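Local coordinates for protein short chain dehydrogenase (A0QTM2 homolog) (Mycobacterium thermoresistibile, PDB 3SC4) that probably catalyses NAD(P)-dependent oxidation or reduction of a substrate as a member of the short-chain dehydrogenase family, with a Rossmann-type fold, at residues T149-I154 and S191-P196. Sequence-based numbering, arbitrary orientation.
Sequences TLSPPI and SNTLWP
The indole of Trp195 is held between two prolines: Pro152 CB lies over one face, 3.6 Å from the centroid of the five-membered ring and almost on its normal, a CH-pi contact, while Pro196 CD lies against the opposite face, toward the rim. At the edge, Leu150 O, hydrogen-bonded to Lys170 NZ, lies 3.9 Å from Trp195 CZ3; Trp195 NE1 hydrogen-bonds to Leu272 O. Lys170 is probably the lysine of the family's YxxxK motif, so the loop probably borders the active site. The two segments pair in parallel register at Thr149 and Thr193: Thr149 N donates to Asn192 O, and Thr149 O accepts from Leu194 N at 3.0 Å, nearly along the C=O axis. Leu150 centres an inverse gamma turn, at whose end Ser151 OG sits 3.4 Å from Thr193 CG2, hydrogen-bonded to Thr174 OG1. One water donates to Ser191 OG and Asn192 O and meets Thr149 OG1, itself hydrogen-bonded to Asn99 ND2; another donates to Ser151 O and accepts from Thr193 OG1. This worked example shows a strand-end loop packing on the neighbouring strand: 149-154 turns off the sheet after Thr149, while strand 190-195, between 146-149 and 242-244, continues to Trp195. Helix 164-183 packs against Thr149 and Thr193, helix 222-232 against Leu194 and Trp195.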
loop_
_atom_site.group_PDB
_atom_site.type_symbol
_atom_site.label_atom_id
_atom_site.label_comp_id
_atom_site.label_asym_id
_atom_site.label_seq_id
_atom_site.Cartn_x
_atom_site.Cartn_y
_atom_site.Cartn_z
ATOM N N THR B 149 -13.430 6.996 -2.139
ATOM C CA THR B 149 -12.456 6.155 -2.806
ATOM C C THR B 149 -13.033 4.769 -2.863
ATOM O O THR B 149 -13.564 4.269 -1.893
ATOM C CB THR B 149 -11.095 6.219 -2.058
ATOM O OG1 THR B 149 -10.600 7.556 -2.125
ATOM C CG2 THR B 149 -10.073 5.319 -2.685
ATOM N N LEU B 150 -12.968 4.176 -4.035
ATOM C CA LEU B 150 -13.686 2.946 -4.328
ATOM C C LEU B 150 -12.744 1.779 -4.081
ATOM O O LEU B 150 -12.050 1.293 -5.006
ATOM C CB LEU B 150 -14.255 2.994 -5.746
ATOM C CG LEU B 150 -15.644 3.671 -5.851
ATOM C CD1 LEU B 150 -15.888 4.845 -4.885
ATOM C CD2 LEU B 150 -16.003 4.065 -7.265
ATOM N N SER B 151 -12.706 1.354 -2.808
ATOM C CA SER B 151 -11.718 0.384 -2.336
ATOM C C SER B 151 -12.243 -0.261 -1.073
ATOM O O SER B 151 -13.198 0.236 -0.495
ATOM C CB SER B 151 -10.393 1.084 -2.091
ATOM O OG SER B 151 -10.544 2.009 -1.038
ATOM N N PRO B 152 -11.630 -1.376 -0.639
ATOM C CA PRO B 152 -12.249 -2.212 0.371
ATOM C C PRO B 152 -11.736 -1.931 1.759
ATOM O O PRO B 152 -10.686 -1.303 1.901
ATOM C CB PRO B 152 -11.775 -3.601 -0.032
ATOM C CG PRO B 152 -10.375 -3.373 -0.529
ATOM C CD PRO B 152 -10.355 -1.964 -1.104
ATOM N N PRO B 153 -12.444 -2.414 2.780
ATOM C CA PRO B 153 -11.893 -2.428 4.142
ATOM C C PRO B 153 -10.643 -3.266 4.193
ATOM O O PRO B 153 -10.517 -4.226 3.410
ATOM C CB PRO B 153 -12.967 -3.143 4.982
ATOM C CG PRO B 153 -14.163 -3.201 4.143
ATOM C CD PRO B 153 -13.706 -3.153 2.696
ATOM N N ILE B 154 -9.751 -2.890 5.106
ATOM C CA ILE B 154 -8.494 -3.550 5.323
ATOM C C ILE B 154 -8.805 -4.735 6.207
ATOM O O ILE B 154 -9.130 -4.580 7.387
ATOM C CB ILE B 154 -7.467 -2.677 6.028
ATOM C CG1 ILE B 154 -7.297 -1.314 5.324
ATOM C CG2 ILE B 154 -6.165 -3.419 6.170
ATOM C CD1 ILE B 154 -6.784 -1.351 3.933
ATOM N N SER B 191 -13.183 11.990 3.989
ATOM C CA SER B 191 -12.591 10.977 3.118
ATOM C C SER B 191 -13.001 9.601 3.598
ATOM O O SER B 191 -12.670 9.194 4.715
ATOM C CB SER B 191 -11.058 11.072 3.103
ATOM O OG SER B 191 -10.490 10.170 2.157
ATOM N N ASN B 192 -13.705 8.879 2.745
ATOM C CA ASN B 192 -14.227 7.555 3.078
ATOM C C ASN B 192 -13.927 6.575 1.945
ATOM O O ASN B 192 -13.619 6.977 0.825
ATOM C CB ASN B 192 -15.755 7.610 3.306
ATOM C CG ASN B 192 -16.143 8.444 4.517
ATOM O OD1 ASN B 192 -15.925 8.034 5.660
ATOM N ND2 ASN B 192 -16.719 9.617 4.272
ATOM N N THR B 193 -14.032 5.288 2.229
ATOM C CA THR B 193 -13.987 4.305 1.148
ATOM C C THR B 193 -15.337 3.615 1.046
ATOM O O THR B 193 -16.089 3.554 2.023
ATOM C CB THR B 193 -12.897 3.248 1.378
ATOM O OG1 THR B 193 -13.244 2.477 2.526
ATOM C CG2 THR B 193 -11.524 3.891 1.594
ATOM N N LEU B 194 -15.618 3.058 -0.129
ATOM C CA LEU B 194 -16.912 2.423 -0.390
ATOM C C LEU B 194 -16.720 1.258 -1.316
ATOM O O LEU B 194 -16.093 1.418 -2.383
ATOM C CB LEU B 194 -17.876 3.441 -1.014
ATOM C CG LEU B 194 -19.321 3.026 -1.278
ATOM C CD1 LEU B 194 -19.995 2.675 0.041
ATOM C CD2 LEU B 194 -20.128 4.123 -2.073
ATOM N N TRP B 195 -17.296 0.114 -0.936
ATOM C CA TRP B 195 -17.057 -1.177 -1.589
ATOM C C TRP B 195 -18.352 -2.022 -1.586
ATOM O O TRP B 195 -19.083 -2.025 -0.598
ATOM C CB TRP B 195 -15.961 -1.900 -0.805
ATOM C CG TRP B 195 -15.327 -3.102 -1.480
ATOM C CD1 TRP B 195 -15.384 -4.386 -1.056
ATOM C CD2 TRP B 195 -14.469 -3.096 -2.617
ATOM N NE1 TRP B 195 -14.654 -5.185 -1.874
ATOM C CE2 TRP B 195 -14.088 -4.420 -2.853
ATOM C CE3 TRP B 195 -14.020 -2.098 -3.487
ATOM C CZ2 TRP B 195 -13.266 -4.790 -3.925
ATOM C CZ3 TRP B 195 -13.201 -2.453 -4.553
ATOM C CH2 TRP B 195 -12.833 -3.798 -4.763
ATOM N N PRO B 196 -18.643 -2.746 -2.672
ATOM C CA PRO B 196 -19.887 -3.485 -2.738
ATOM C C PRO B 196 -19.725 -4.909 -2.212
ATOM O O PRO B 196 -18.652 -5.478 -2.293
ATOM C CB PRO B 196 -20.168 -3.504 -4.235
ATOM C CG PRO B 196 -18.827 -3.600 -4.846
ATOM C CD PRO B 196 -17.872 -2.901 -3.913
HETATM O O HOH W 1 -11.513 8.715 0.112
HETATM O O HOH W 2 -14.692 0.239 1.832
#